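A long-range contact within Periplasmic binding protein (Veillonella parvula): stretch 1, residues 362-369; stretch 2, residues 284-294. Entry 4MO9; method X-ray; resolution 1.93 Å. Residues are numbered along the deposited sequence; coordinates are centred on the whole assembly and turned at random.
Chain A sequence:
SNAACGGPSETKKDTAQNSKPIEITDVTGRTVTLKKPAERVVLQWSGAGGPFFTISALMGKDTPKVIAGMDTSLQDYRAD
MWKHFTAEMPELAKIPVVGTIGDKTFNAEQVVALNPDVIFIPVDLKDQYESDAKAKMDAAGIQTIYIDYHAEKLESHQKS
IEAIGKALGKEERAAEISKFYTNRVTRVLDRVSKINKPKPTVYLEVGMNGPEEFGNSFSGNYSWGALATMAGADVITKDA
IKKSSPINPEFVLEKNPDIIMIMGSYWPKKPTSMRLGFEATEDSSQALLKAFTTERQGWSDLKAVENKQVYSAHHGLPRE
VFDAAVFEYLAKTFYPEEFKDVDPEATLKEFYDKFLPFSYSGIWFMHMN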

# COMPACT_ATOMS: atom_id res chain seq x y z
N GLY A 362 -1.81 -10.25 12.98
CA GLY A 362 -1.96 -10.85 11.66
C GLY A 362 -0.63 -11.23 11.04
O GLY A 362 0.41 -11.17 11.70
N ILE A 363 -0.66 -11.60 9.76
CA ILE A 363 0.52 -12.10 9.04
C ILE A 363 0.68 -11.33 7.73
O ILE A 363 -0.27 -11.26 6.94
CB ILE A 363 0.37 -13.60 8.71
CG1 ILE A 363 -0.01 -14.41 9.96
CG2 ILE A 363 1.64 -14.14 8.04
CD1 ILE A 363 1.13 -14.64 10.92
N TRP A 364 1.86 -10.78 7.49
CA TRP A 364 2.05 -9.80 6.41
C TRP A 364 3.16 -10.19 5.45
O TRP A 364 3.25 -9.65 4.34
CB TRP A 364 2.31 -8.41 7.02
CG TRP A 364 1.20 -8.02 7.93
CD1 TRP A 364 1.09 -8.32 9.26
CD2 TRP A 364 0.01 -7.32 7.56
NE1 TRP A 364 -0.11 -7.82 9.75
CE2 TRP A 364 -0.79 -7.21 8.73
CE3 TRP A 364 -0.46 -6.77 6.37
CZ2 TRP A 364 -2.03 -6.55 8.72
CZ3 TRP A 364 -1.69 -6.13 6.37
CH2 TRP A 364 -2.46 -6.03 7.53
N PHE A 365 3.99 -11.13 5.88
CA PHE A 365 5.12 -11.61 5.09
C PHE A 365 5.26 -13.10 5.33
O PHE A 365 4.84 -13.61 6.38
CB PHE A 365 6.41 -10.90 5.50
CG PHE A 365 6.36 -9.40 5.31
CD1 PHE A 365 6.38 -8.85 4.03
CD2 PHE A 365 6.31 -8.56 6.41
CE1 PHE A 365 6.34 -7.46 3.86
CE2 PHE A 365 6.28 -7.17 6.24
CZ PHE A 365 6.30 -6.63 4.97
N MSE A 366 5.85 -13.81 4.38
CA MSE A 366 5.88 -15.26 4.50
C MSE A 366 6.93 -15.88 3.62
O MSE A 366 7.10 -15.50 2.46
CB MSE A 366 4.51 -15.84 4.15
CG MSE A 366 4.56 -17.28 3.72
SE MSE A 366 3.40 -18.33 4.83
CE MSE A 366 4.31 -17.98 6.53
N HIS A 367 7.64 -16.86 4.18
CA HIS A 367 8.61 -17.64 3.45
C HIS A 367 8.13 -19.08 3.53
O HIS A 367 7.94 -19.62 4.62
CB HIS A 367 9.98 -17.50 4.11
CG HIS A 367 11.07 -18.21 3.39
ND1 HIS A 367 11.03 -18.46 2.04
CD2 HIS A 367 12.23 -18.75 3.83
CE1 HIS A 367 12.12 -19.10 1.67
NE2 HIS A 367 12.87 -19.29 2.74
N MSE A 368 7.90 -19.69 2.37
CA MSE A 368 7.36 -21.04 2.36
C MSE A 368 8.37 -22.02 2.93
O MSE A 368 9.56 -21.97 2.60
CB MSE A 368 6.97 -21.45 0.94
CG MSE A 368 6.39 -22.85 0.83
SE MSE A 368 6.30 -23.37 -1.03
CE MSE A 368 8.21 -23.80 -1.26
N ASN A 369 7.90 -22.92 3.79
CA ASN A 369 8.75 -23.95 4.36
C ASN A 369 9.13 -24.98 3.31
O ASN A 369 8.27 -25.42 2.55
CB ASN A 369 8.04 -24.64 5.52
CG ASN A 369 7.79 -23.71 6.68
OD1 ASN A 369 8.57 -22.78 6.93
ND2 ASN A 369 6.70 -23.95 7.40
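Stretch 2 284-294: SSQALLKAFTT

A single glutamine side chain reads the backbone of the chain's last three residues much as a neighbouring strand would. The carboxamide of Gln286, carried on a helix, gives its NE2 to the carbonyl O of His367 at 2.9 Å and takes the backbone N of Asn369 on its OE1 at 3.0 Å, with N-H...acceptor angles of 157° and 166°. The general principle is that a primary amide offers a donor and an acceptor side by side, much as the N-H and C=O of a single residue in a strand do, and can therefore pair with a carbonyl and an N-H that flank one residue of an extended chain. Here the two bonded groups flank Met368, whose CA lies 3.5 Å from Gln286 OE1.

Around this clamp the two stretches are laid out as follows. Stretch 2 is helical throughout, part of a helix that extends beyond it at both ends, and carries i to i+4 backbone hydrogen bonds in its first part, such as Leu288 N to Ser284 O (2.9 Å) and Lys290 N to Gln286 O (2.9 Å), with weaker ones from Phe292 onward. From Phe365 onward stretch 1 is extended: residues 365-367 form a short strand, and Met368 continues with phi/psi of -67/135. The helix crosses the strand at -60°, the two N-to-C directions diverging by 60°, and the axes approach to 9.2 Å. The backbones come closer toward the end of the chain: the CA of Met366 is 7.6 Å from the CA of Ser285, whereas the CA of Met368 is 6.0 Å from the CA of Gln286. The glutamine spans this gap with chi1 and chi2 both m; its CA-to-CB bond points sideways, but the end of its side chain comes nearer to stretch 1.

Beside the polar clamp lies an apolar contact built by two selenomethionines. Met366 points toward the helix, and its SE lies 3.5 Å from the backbone C of Ser285 and 3.6 Å from the CB of that residue. Its CE packs 3.1 Å from Gln286 NE2, so the methyl group lies close against the same amide that binds the backbone. Leu289, one helical turn after Ser285, also points toward stretch 1 and joins the two selenomethionines: its CD2 is 3.5 Å from Met366 CG and 3.7 Å from Met368 CB. Met368 leaves its backbone sideways, with chi1 and chi2 both t, and this extended form carries its selenium further along the helix, where SE lies 3.9 Å from Lys290 CA and 3.8 Å from Thr293 CG2. The hydroxyl of Thr293 is meanwhile occupied within the helix, OG1 donating to Lys290 O at 2.7 Å, while its methyl group meets the selenium.

The side chains alternate along the strand. His367, between the two selenomethionines, points away from the helix, yet its carbonyl still serves the glutamine. Together the two stretches bury 469 Å², a modest area in which alternating side chains supply the packing and one amide bonds to the backbone.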

# COMPACT_ATOMS: atom_id res chain seq x y z
N SER A 284 -2.16 -21.64 7.98
CA SER A 284 -3.00 -21.44 6.80
C SER A 284 -2.22 -20.79 5.66
O SER A 284 -2.25 -21.26 4.53
CB SER A 284 -4.23 -20.60 7.17
OG SER A 284 -4.91 -20.15 6.02
N SER A 285 -1.52 -19.70 5.97
CA SER A 285 -0.72 -19.02 4.96
C SER A 285 0.34 -19.93 4.35
O SER A 285 0.61 -19.84 3.15
CB SER A 285 -0.10 -17.75 5.53
OG SER A 285 -1.11 -16.78 5.80
N GLN A 286 0.94 -20.80 5.15
CA GLN A 286 1.91 -21.77 4.64
C GLN A 286 1.25 -22.75 3.67
O GLN A 286 1.80 -23.06 2.60
CB GLN A 286 2.55 -22.56 5.79
CG GLN A 286 3.65 -21.80 6.54
CD GLN A 286 4.93 -21.65 5.72
OE1 GLN A 286 5.15 -22.36 4.74
NE2 GLN A 286 5.78 -20.72 6.14
N ALA A 287 0.09 -23.27 4.04
CA ALA A 287 -0.60 -24.24 3.20
C ALA A 287 -1.09 -23.61 1.90
O ALA A 287 -0.99 -24.23 0.84
CB ALA A 287 -1.75 -24.88 3.96
N LEU A 288 -1.61 -22.38 1.97
CA LEU A 288 -2.08 -21.68 0.78
C LEU A 288 -0.93 -21.40 -0.19
O LEU A 288 -1.08 -21.57 -1.41
CB LEU A 288 -2.82 -20.39 1.16
CG LEU A 288 -4.17 -20.59 1.86
CD1 LEU A 288 -4.58 -19.31 2.56
CD2 LEU A 288 -5.26 -21.02 0.88
N LEU A 289 0.22 -20.98 0.34
CA LEU A 289 1.40 -20.73 -0.49
C LEU A 289 1.91 -22.03 -1.11
O LEU A 289 2.15 -22.10 -2.32
CB LEU A 289 2.51 -20.07 0.34
CG LEU A 289 3.69 -19.49 -0.45
CD1 LEU A 289 3.17 -18.64 -1.60
CD2 LEU A 289 4.58 -18.61 0.44
N LYS A 290 2.07 -23.06 -0.28
CA LYS A 290 2.55 -24.35 -0.78
C LYS A 290 1.66 -24.90 -1.90
O LYS A 290 2.16 -25.50 -2.85
CB LYS A 290 2.68 -25.36 0.36
CG LYS A 290 2.95 -26.78 -0.11
CD LYS A 290 3.21 -27.73 1.06
CE LYS A 290 3.55 -29.12 0.56
NZ LYS A 290 3.84 -30.06 1.67
N ALA A 291 0.35 -24.69 -1.79
CA ALA A 291 -0.57 -25.19 -2.81
C ALA A 291 -0.29 -24.63 -4.21
O ALA A 291 -0.50 -25.34 -5.21
CB ALA A 291 -2.02 -24.93 -2.40
N PHE A 292 0.16 -23.38 -4.28
CA PHE A 292 0.59 -22.79 -5.55
C PHE A 292 1.66 -23.65 -6.22
O PHE A 292 1.61 -23.88 -7.43
CB PHE A 292 1.12 -21.38 -5.34
CG PHE A 292 0.04 -20.33 -5.25
CD1 PHE A 292 -0.63 -20.11 -4.05
CD2 PHE A 292 -0.30 -19.57 -6.37
CE1 PHE A 292 -1.62 -19.15 -3.96
CE2 PHE A 292 -1.30 -18.61 -6.28
CZ PHE A 292 -1.96 -18.40 -5.08
N THR A 293 2.61 -24.15 -5.43
CA THR A 293 3.74 -24.93 -5.95
C THR A 293 3.41 -26.40 -6.24
O THR A 293 4.09 -27.07 -7.03
CB THR A 293 4.96 -24.83 -5.00
OG1 THR A 293 4.68 -25.54 -3.78
CG2 THR A 293 5.24 -23.38 -4.66
N THR A 294 2.35 -26.91 -5.59
CA THR A 294 1.98 -28.31 -5.76
C THR A 294 0.85 -28.53 -6.78
O THR A 294 0.75 -29.60 -7.37
CB THR A 294 1.60 -28.99 -4.41
OG1 THR A 294 0.43 -28.37 -3.85
CG2 THR A 294 2.75 -28.87 -3.41